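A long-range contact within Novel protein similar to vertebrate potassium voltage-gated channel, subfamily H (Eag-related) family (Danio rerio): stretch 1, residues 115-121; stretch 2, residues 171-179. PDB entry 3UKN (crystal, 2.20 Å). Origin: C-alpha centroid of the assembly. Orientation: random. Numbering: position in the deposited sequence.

Stretch 1 (115-121) ALQAIYF
Stretch 2 (171-179) QYISLKGLR

Strands 118-121 and 171-174 pair antiparallel (axes 4.5 Å apart, 166° between N-to-C directions), and the second runs straight into helix 175-179, whose axis lies at 97° to the first strand. Ala118 pairs with Ser174, Ile119 with Ile173, Tyr120 with Tyr172 and Phe121 with Gln171. Backbones are extended (phi/psi Ile119 -102/145, Tyr172 -168/162). Two reciprocal pairs of hydrogen bonds fix this register: Ile119 N to Ile173 O (3.2 Å) and Ile173 N to Ile119 O (3.2 Å); Phe121 N to Gln171 O (2.7 Å) and Gln171 N to Phe121 O (2.8 Å). The ladder ends with Leu175 N (-63/-36) donating to Gln117 O (3.0 Å), tying the first helical residue to the loop at Gln117 (-105/-14); water 1 donates to Gln117 O (2.6 Å) and accepts from Lys176 N (3.2 Å). Ser174 (-67/149, chi1 p) caps the helix: its OG accepts from Gly177 N (2.9 Å).

Tyr120 (m, chi2 -94°) and Tyr172 (p, chi2 90°) share one sheet face. Tyr120 CD1 meets Tyr172 CB at 3.5 Å; the rings are oblique, centroids 5.7 Å apart and planes at 42°. The end of Tyr172 leads away from the first strand, and both hydroxyls are hydrogen-bonded elsewhere in the structure. Tyr172 CD1 lies 4.1 Å from Ala118 CB, a methyl packed close to Ile173 O (3.2 Å).

Ile119, Phe121, Gln171 and Ile173 occupy the other face. With chi1 p and chi2 t, Ile119 places CG2 4.0 Å from Leu175 CD2 and CD1 4.4 Å from CD2 of Leu178 (t, p). Leu175 (m, t) also reaches Leu116 (t, p), CD1 to Leu116 CD2 at 4.3 Å. Phe121 (t, chi2 92°) and Gln171 (m, t, chi3 1°) approach CB to CB at 4.3 Å; the Gln171 amide is hydrogen-bonded elsewhere.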

ATOM      1  N   ALA B 115       2.833  14.316   6.606  1.00 39.59           N
ATOM      2  CA  ALA B 115       3.706  13.386   7.291  1.00 35.47           C
ATOM      3  C   ALA B 115       4.638  12.734   6.268  1.00 43.80           C
ATOM      4  O   ALA B 115       4.186  12.259   5.225  1.00 48.27           O
ATOM      5  CB  ALA B 115       2.903  12.341   8.022  1.00 24.77           C
ATOM      6  N   LEU B 116       5.934  12.730   6.565  1.00 44.45           N
ATOM      7  CA  LEU B 116       6.914  12.105   5.690  1.00 37.43           C
ATOM      8  C   LEU B 116       6.652  10.600   5.609  1.00 30.30           C
ATOM      9  O   LEU B 116       6.538   9.931   6.636  1.00 28.06           O
ATOM     10  CB  LEU B 116       8.328  12.386   6.200  1.00 29.18           C
ATOM     11  CG  LEU B 116       9.474  11.951   5.279  1.00 28.17           C
ATOM     12  CD1 LEU B 116       9.472  12.724   3.943  1.00 14.61           C
ATOM     13  CD2 LEU B 116      10.812  12.081   5.998  1.00 29.47           C
ATOM     14  N   GLN B 117       6.553  10.066   4.398  1.00 24.42           N
ATOM     15  CA  GLN B 117       6.255   8.645   4.239  1.00 29.71           C
ATOM     16  C   GLN B 117       7.487   7.849   3.817  1.00 26.93           C
ATOM     17  O   GLN B 117       7.498   6.627   3.867  1.00 30.57           O
ATOM     18  CB  GLN B 117       5.155   8.454   3.193  1.00 38.62           C
ATOM     19  CG  GLN B 117       3.830   9.133   3.517  1.00 38.26           C
ATOM     20  CD  GLN B 117       3.072   8.420   4.606  1.00 38.30           C
ATOM     21  OE1 GLN B 117       3.244   7.215   4.809  1.00 32.85           O
ATOM     22  NE2 GLN B 117       2.243   9.162   5.339  1.00 43.83           N
ATOM     23  N   ALA B 118       8.526   8.549   3.391  1.00 25.82           N
ATOM     24  CA  ALA B 118       9.697   7.896   2.821  1.00 26.09           C
ATOM     25  C   ALA B 118      10.892   8.836   2.829  1.00 28.24           C
ATOM     26  O   ALA B 118      10.741  10.044   3.014  1.00 36.89           O
ATOM     27  CB  ALA B 118       9.401   7.474   1.376  1.00 24.09           C
ATOM     28  N   ILE B 119      12.080   8.273   2.602  1.00 22.91           N
ATOM     29  CA  ILE B 119      13.221   9.083   2.189  1.00 27.42           C
ATOM     30  C   ILE B 119      13.388   8.878   0.695  1.00 28.35           C
ATOM     31  O   ILE B 119      13.131   7.787   0.184  1.00 32.27           O
ATOM     32  CB  ILE B 119      14.522   8.710   2.932  1.00 29.83           C
ATOM     33  CG1 ILE B 119      14.935   7.285   2.626  1.00 20.25           C
ATOM     34  CG2 ILE B 119      14.334   8.837   4.425  1.00 31.90           C
ATOM     35  CD1 ILE B 119      16.142   6.841   3.448  1.00 35.41           C
ATOM     36  N   TYR B 120      13.792   9.935   0.001  1.00 28.18           N
ATOM     37  CA  TYR B 120      13.866   9.932  -1.459  1.00 32.58           C
ATOM     38  C   TYR B 120      15.281  10.252  -1.941  1.00 39.80           C
ATOM     39  O   TYR B 120      16.022  11.001  -1.302  1.00 36.19           O
ATOM     40  CB  TYR B 120      12.881  10.955  -2.041  1.00 24.71           C
ATOM     41  CG  TYR B 120      11.479  10.757  -1.557  1.00 24.53           C
ATOM     42  CD1 TYR B 120      10.575  10.009  -2.296  1.00 24.42           C
ATOM     43  CD2 TYR B 120      11.057  11.302  -0.353  1.00 22.85           C
ATOM     44  CE1 TYR B 120       9.274   9.812  -1.852  1.00 32.00           C
ATOM     45  CE2 TYR B 120       9.775  11.107   0.108  1.00 31.00           C
ATOM     46  CZ  TYR B 120       8.878  10.362  -0.647  1.00 31.00           C
ATOM     47  OH  TYR B 120       7.588  10.157  -0.189  1.00 30.23           O
ATOM     48  N   PHE B 121      15.643   9.682  -3.077  1.00 28.00           N
ATOM     49  CA  PHE B 121      16.960   9.901  -3.648  1.00 28.43           C
ATOM     50  C   PHE B 121      16.736  10.361  -5.077  1.00 24.12           C
ATOM     51  O   PHE B 121      16.010   9.710  -5.820  1.00 29.99           O
ATOM     52  CB  PHE B 121      17.767   8.587  -3.597  1.00 18.86           C
ATOM     53  CG  PHE B 121      19.126   8.659  -4.284  1.00 29.73           C
ATOM     54  CD1 PHE B 121      20.266   9.009  -3.572  1.00 21.60           C
ATOM     55  CD2 PHE B 121      19.261   8.340  -5.626  1.00 29.31           C
ATOM     56  CE1 PHE B 121      21.523   9.072  -4.195  1.00 26.77           C
ATOM     57  CE2 PHE B 121      20.507   8.393  -6.251  1.00 38.94           C
ATOM     58  CZ  PHE B 121      21.640   8.762  -5.537  1.00 29.61           C
ATOM     59  N   GLN B 171      14.314   7.580  -6.543  1.00 31.12           N
ATOM     60  CA  GLN B 171      14.249   6.315  -5.828  1.00 25.97           C
ATOM     61  C   GLN B 171      13.855   6.617  -4.403  1.00 29.22           C
ATOM     62  O   GLN B 171      14.022   7.742  -3.935  1.00 31.72           O
ATOM     63  CB  GLN B 171      15.601   5.604  -5.817  1.00 20.93           C
ATOM     64  CG  GLN B 171      16.037   5.110  -7.158  1.00 28.12           C
ATOM     65  CD  GLN B 171      17.332   4.335  -7.104  1.00 33.37           C
ATOM     66  OE1 GLN B 171      17.924   4.142  -6.036  1.00 29.49           O
ATOM     67  NE2 GLN B 171      17.783   3.885  -8.264  1.00 34.31           N
ATOM     68  N   TYR B 172      13.369   5.607  -3.691  1.00 21.74           N
ATOM     69  CA  TYR B 172      12.926   5.835  -2.324  1.00 17.60           C
ATOM     70  C   TYR B 172      12.682   4.534  -1.585  1.00 21.11           C
ATOM     71  O   TYR B 172      12.515   3.473  -2.196  1.00 28.49           O
ATOM     72  CB  TYR B 172      11.660   6.717  -2.310  1.00 25.77           C
ATOM     73  CG  TYR B 172      10.414   6.066  -2.890  1.00 26.17           C
ATOM     74  CD1 TYR B 172       9.541   5.328  -2.079  1.00 25.65           C
ATOM     75  CD2 TYR B 172      10.094   6.201  -4.247  1.00 30.24           C
ATOM     76  CE1 TYR B 172       8.367   4.732  -2.615  1.00 28.76           C
ATOM     77  CE2 TYR B 172       8.924   5.604  -4.787  1.00 26.48           C
ATOM     78  CZ  TYR B 172       8.079   4.872  -3.967  1.00 32.21           C
ATOM     79  OH  TYR B 172       6.942   4.301  -4.510  1.00 28.43           O
ATOM     80  N   ILE B 173      12.653   4.644  -0.265  1.00 20.18           N
ATOM     81  CA  ILE B 173      12.330   3.553   0.634  1.00 20.31           C
ATOM     82  C   ILE B 173      11.354   4.118   1.686  1.00 26.10           C
ATOM     83  O   ILE B 173      11.597   5.193   2.251  1.00 24.77           O
ATOM     84  CB  ILE B 173      13.574   3.064   1.343  1.00 27.81           C
ATOM     85  CG1 ILE B 173      14.653   2.703   0.326  1.00 43.44           C
ATOM     86  CG2 ILE B 173      13.255   1.882   2.245  1.00 23.53           C
ATOM     87  CD1 ILE B 173      15.868   2.055   0.947  1.00 50.69           C
ATOM     88  N   SER B 174      10.249   3.415   1.922  1.00 32.16           N
ATOM     89  CA  SER B 174       9.249   3.871   2.871  1.00 32.02           C
ATOM     90  C   SER B 174       9.852   3.816   4.246  1.00 26.43           C
ATOM     91  O   SER B 174      10.693   2.954   4.533  1.00 30.71           O
ATOM     92  CB  SER B 174       8.024   2.957   2.843  1.00 29.91           C
ATOM     93  OG  SER B 174       8.380   1.648   3.263  1.00 31.64           O
ATOM     94  N   LEU B 175       9.413   4.716   5.116  1.00 25.75           N
ATOM     95  CA  LEU B 175       9.883   4.703   6.504  1.00 26.79           C
ATOM     96  C   LEU B 175       9.468   3.402   7.177  1.00 23.42           C
ATOM     97  O   LEU B 175      10.191   2.854   8.003  1.00 34.46           O
ATOM     98  CB  LEU B 175       9.314   5.896   7.278  1.00 22.88           C
ATOM     99  CG  LEU B 175       9.750   7.240   6.709  1.00 32.78           C
ATOM    100  CD1 LEU B 175       9.476   8.364   7.723  1.00 31.75           C
ATOM    101  CD2 LEU B 175      11.252   7.166   6.312  1.00 23.22           C
ATOM    102  N   LYS B 176       8.289   2.911   6.815  1.00 22.98           N
ATOM    103  CA  LYS B 176       7.798   1.657   7.369  1.00 34.87           C
ATOM    104  C   LYS B 176       8.761   0.521   7.024  1.00 31.93           C
ATOM    105  O   LYS B 176       9.183  -0.219   7.898  1.00 34.13           O
ATOM    106  CB  LYS B 176       6.409   1.363   6.813  1.00 46.07           C
ATOM    107  CG  LYS B 176       5.663   0.204   7.461  1.00 52.55           C
ATOM    108  CD  LYS B 176       4.308   0.029   6.773  1.00 61.28           C
ATOM    109  CE  LYS B 176       3.828  -1.415   6.767  1.00 73.61           C
ATOM    110  NZ  LYS B 176       3.438  -1.885   8.127  1.00 75.94           N
ATOM    111  N   GLY B 177       9.128   0.401   5.752  1.00 18.10           N
ATOM    112  CA  GLY B 177       9.951  -0.719   5.305  1.00 26.93           C
ATOM    113  C   GLY B 177      11.348  -0.578   5.879  1.00 27.82           C
ATOM    114  O   GLY B 177      11.947  -1.524   6.384  1.00 32.14           O
ATOM    115  N   LEU B 178      11.851   0.640   5.808  1.00 24.17           N
ATOM    116  CA  LEU B 178      13.141   0.985   6.361  1.00 19.24           C
ATOM    117  C   LEU B 178      13.203   0.672   7.834  1.00 23.27           C
ATOM    118  O   LEU B 178      14.206   0.142   8.308  1.00 28.69           O
ATOM    119  CB  LEU B 178      13.415   2.466   6.137  1.00 19.94           C
ATOM    120  CG  LEU B 178      14.674   3.021   6.779  1.00 27.06           C
ATOM    121  CD1 LEU B 178      15.910   2.613   5.989  1.00 32.41           C
ATOM    122  CD2 LEU B 178      14.539   4.529   6.800  1.00 22.60           C
ATOM    123  N   ARG B 179      12.140   0.964   8.572  1.00 28.76           N
ATOM    124  CA  ARG B 179      12.203   0.764  10.018  1.00 31.24           C
ATOM    125  C   ARG B 179      12.174  -0.707  10.333  1.00 32.18           C
ATOM    126  O   ARG B 179      12.780  -1.154  11.300  1.00 32.04           O
ATOM    127  CB  ARG B 179      11.070   1.497  10.756  1.00 31.65           C
ATOM    128  CG  ARG B 179      11.244   3.027  10.807  1.00 36.61           C
ATOM    129  CD  ARG B 179       9.936   3.705  11.175  1.00 38.51           C
ATOM    130  NE  ARG B 179      10.024   5.165  11.196  1.00 48.44           N
ATOM    131  CZ  ARG B 179       8.970   5.974  11.085  1.00 50.83           C
ATOM    132  NH1 ARG B 179       7.751   5.463  10.925  1.00 50.74           N
ATOM    133  NH2 ARG B 179       9.129   7.291  11.125  1.00 49.88           N
TER
HETATM  134  O   HOH W   1       6.296   4.878   5.304  1.00 32.98           O